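Local structure of ESAT-6-like protein MAB_3113 (Mycobacterium abscessus, 4I0X) at residues E38-Q42 / Y58-H62. The protein is of unknown function but, as a secreted WXG100 (ESAT-6-like) protein, pairs with its partner MAB_3112 in the EsxEF complex. The protein carries 4 engineered substitutions. Sequence-based numbering, arbitrary orientation.
Sequences ESRAQ and YSQAH. Engineered in segment 58-62: Gln-60 (natural residue Glu).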
ATOM      1  N   GLU B  38       0.276 -11.649  -7.043  1.00 16.08           N
ATOM      2  CA  GLU B  38      -1.001 -12.206  -7.497  1.00 19.39           C
ATOM      3  C   GLU B  38      -0.788 -13.080  -8.724  1.00 22.60           C
ATOM      4  O   GLU B  38      -1.364 -14.166  -8.828  1.00 18.61           O
ATOM      5  CB  GLU B  38      -2.012 -11.102  -7.836  1.00 20.58           C
ATOM      6  CG  GLU B  38      -2.454 -10.255  -6.680  1.00 17.41           C
ATOM      7  CD  GLU B  38      -3.312  -9.028  -7.082  1.00 27.98           C
ATOM      8  OE1 GLU B  38      -3.511  -8.787  -8.295  1.00 31.44           O
ATOM      9  OE2 GLU B  38      -3.762  -8.289  -6.168  1.00 26.85           O
ATOM     10  N   SER B  39       0.035 -12.600  -9.654  1.00 17.18           N
ATOM     11  CA  SER B  39       0.307 -13.315 -10.880  1.00 19.02           C
ATOM     12  C   SER B  39       0.945 -14.694 -10.611  1.00 19.42           C
ATOM     13  O   SER B  39       0.567 -15.700 -11.232  1.00 20.70           O
ATOM     14  CB  SER B  39       1.188 -12.431 -11.786  1.00 22.13           C
ATOM     15  OG  SER B  39       1.834 -13.169 -12.798  1.00 38.33           O
ATOM     16  N   ARG B  40       1.911 -14.757  -9.700  1.00 18.56           N
ATOM     17  CA  ARG B  40       2.581 -16.032  -9.419  1.00 19.30           C
ATOM     18  C   ARG B  40       1.702 -16.945  -8.585  1.00 18.49           C
ATOM     19  O   ARG B  40       1.657 -18.159  -8.815  1.00 21.62           O
ATOM     20  CB  ARG B  40       3.936 -15.806  -8.747  1.00 23.28           C
ATOM     21  CG  ARG B  40       4.877 -15.062  -9.631  1.00 21.00           C
ATOM     22  CD  ARG B  40       5.999 -14.487  -8.837  1.00 29.70           C
ATOM     23  NE  ARG B  40       6.864 -15.548  -8.339  1.00 35.64           N
ATOM     24  CZ  ARG B  40       7.936 -15.336  -7.587  1.00 39.22           C
ATOM     25  NH1 ARG B  40       8.272 -14.094  -7.255  1.00 33.92           N
ATOM     26  NH2 ARG B  40       8.659 -16.366  -7.160  1.00 44.65           N
ATOM     27  N   ALA B  41       0.964 -16.372  -7.651  1.00 17.33           N
ATOM     28  CA  ALA B  41       0.081 -17.174  -6.805  1.00 22.34           C
ATOM     29  C   ALA B  41      -1.130 -17.693  -7.568  1.00 25.22           C
ATOM     30  O   ALA B  41      -1.563 -18.832  -7.363  1.00 29.25           O
ATOM     31  CB  ALA B  41      -0.360 -16.369  -5.571  1.00 24.17           C
ATOM     32  N   GLN B  42      -1.674 -16.875  -8.463  1.00 23.05           N
ATOM     33  CA  GLN B  42      -2.867 -17.270  -9.193  1.00 26.91           C
ATOM     34  C   GLN B  42      -2.557 -18.417 -10.138  1.00 26.87           C
ATOM     35  O   GLN B  42      -3.417 -19.266 -10.380  1.00 30.78           O
ATOM     36  CB  GLN B  42      -3.514 -16.083  -9.939  1.00 34.86           C
ATOM     37  CG  GLN B  42      -4.736 -15.515  -9.206  1.00 44.88           C
ATOM     38  CD  GLN B  42      -4.689 -13.997  -8.993  1.00 48.60           C
ATOM     39  OE1 GLN B  42      -4.471 -13.512  -7.861  1.00 38.72           O
ATOM     40  NE2 GLN B  42      -4.916 -13.239 -10.075  1.00 47.74           N
ATOM     41  N   TYR B  58      -5.325 -18.037   0.489  1.00 20.21           N
ATOM     42  CA  TYR B  58      -4.876 -17.073  -0.496  1.00 18.79           C
ATOM     43  C   TYR B  58      -5.993 -16.099  -0.832  1.00 16.55           C
ATOM     44  O   TYR B  58      -5.796 -14.880  -0.894  1.00 18.55           O
ATOM     45  CB  TYR B  58      -4.414 -17.737  -1.789  1.00 21.82           C
ATOM     46  CG  TYR B  58      -4.113 -16.679  -2.807  1.00 23.11           C
ATOM     47  CD1 TYR B  58      -3.045 -15.807  -2.615  1.00 20.08           C
ATOM     48  CD2 TYR B  58      -4.918 -16.503  -3.923  1.00 22.47           C
ATOM     49  CE1 TYR B  58      -2.780 -14.813  -3.515  1.00 23.43           C
ATOM     50  CE2 TYR B  58      -4.659 -15.507  -4.832  1.00 25.43           C
ATOM     51  CZ  TYR B  58      -3.590 -14.657  -4.622  1.00 26.83           C
ATOM     52  OH  TYR B  58      -3.315 -13.646  -5.522  1.00 29.37           O
ATOM     53  N   SER B  59      -7.172 -16.648  -1.052  1.00 17.77           N
ATOM     54  CA  SER B  59      -8.287 -15.859  -1.469  1.00 18.51           C
ATOM     55  C   SER B  59      -8.576 -14.757  -0.399  1.00 18.42           C
ATOM     56  O   SER B  59      -8.853 -13.612  -0.735  1.00 18.21           O
ATOM     57  CB  SER B  59      -9.484 -16.770  -1.755  1.00 20.35           C
ATOM     58  OG  SER B  59     -10.602 -16.023  -2.114  1.00 27.42           O
ATOM     59  N   GLN B  60      -8.474 -15.121   0.874  1.00 18.77           N
ATOM     60  CA  GLN B  60      -8.773 -14.197   1.964  1.00 19.15           C
ATOM     61  C   GLN B  60      -7.782 -13.055   1.994  1.00 17.58           C
ATOM     62  O   GLN B  60      -8.178 -11.912   2.114  1.00 17.62           O
ATOM     63  CB  GLN B  60      -8.709 -14.932   3.305  1.00 24.61           C
ATOM     64  CG  GLN B  60      -9.601 -14.373   4.374  1.00 36.01           C
ATOM     65  CD  GLN B  60     -10.957 -15.073   4.419  1.00 45.86           C
ATOM     66  OE1 GLN B  60     -11.046 -16.302   4.337  1.00 48.66           O
ATOM     67  NE2 GLN B  60     -12.016 -14.289   4.559  1.00 44.86           N
ATOM     68  N   ALA B  61      -6.488 -13.381   1.914  1.00 16.41           N
ATOM     69  CA  ALA B  61      -5.434 -12.381   1.955  1.00 15.15           C
ATOM     70  C   ALA B  61      -5.571 -11.486   0.735  1.00 18.02           C
ATOM     71  O   ALA B  61      -5.492 -10.287   0.854  1.00 13.96           O
ATOM     72  CB  ALA B  61      -4.092 -13.035   1.982  1.00 15.51           C
ATOM     73  N   HIS B  62      -5.828 -12.090  -0.422  1.00 14.69           N
ATOM     74  CA  HIS B  62      -5.967 -11.344  -1.657  1.00 16.93           C
ATOM     75  C   HIS B  62      -7.164 -10.357  -1.642  1.00 15.18           C
ATOM     76  O   HIS B  62      -7.071  -9.229  -2.121  1.00 15.02           O
ATOM     77  CB  HIS B  62      -6.089 -12.312  -2.829  1.00 15.06           C
ATOM     78  CG  HIS B  62      -6.488 -11.651  -4.106  1.00 20.78           C
ATOM     79  ND1 HIS B  62      -7.804 -11.528  -4.502  1.00 32.88           N
ATOM     80  CD2 HIS B  62      -5.751 -11.033  -5.058  1.00 27.51           C
ATOM     81  CE1 HIS B  62      -7.859 -10.876  -5.653  1.00 31.58           C
ATOM     82  NE2 HIS B  62      -6.625 -10.564  -6.011  1.00 28.14           N
TER
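With chi1 of 174°, Tyr-58 holds its CG anti to the backbone N and sends its ring across to helix 11-47, while the chain of Gln-42, bent at chi2 (128°), turns its amide to meet the phenol. The result is a hydrogen bond from Tyr-58 OH to Gln-42 OE1, 2.6 Å long. The amide oxygen lies at the ring edge, near the ring plane; the hydroxyl approaches with a C=O...donor angle of 150°, slightly tilted from the carbonyl plane. Beyond the hydroxyl lies the helix backbone, with Glu-38 CA 3.4 Å from Tyr-58 OH. Ala-41 supplies the apolar part, its CB 3.5 Å from Tyr-58 CE1, and the same residue also packs on Leu-8 of the MAB_3112 chain.

One turn farther from the hairpin turn, the side chains of Glu-38, extended beyond CG, and His-62 cross at about a right angle. Glu-38 CG meets the imidazole edge in plane, and OE2 stands 3.6 Å from His-62 CD2. That oxygen is hydrogen-bonded to Trp-65 NE1, and Trp-65 also meets the His-62 ring.

The axes of the two segments, 12.0 Å apart at their closest and running antiparallel, belong to the helical hairpin of the WXG100 fold, near its turn. Chemically, the buried tyrosine bridges this wide spacing with its ring and has its hydroxyl satisfied by a neutral amide, while the glutamate's charge is probably steadied by the indole N-H.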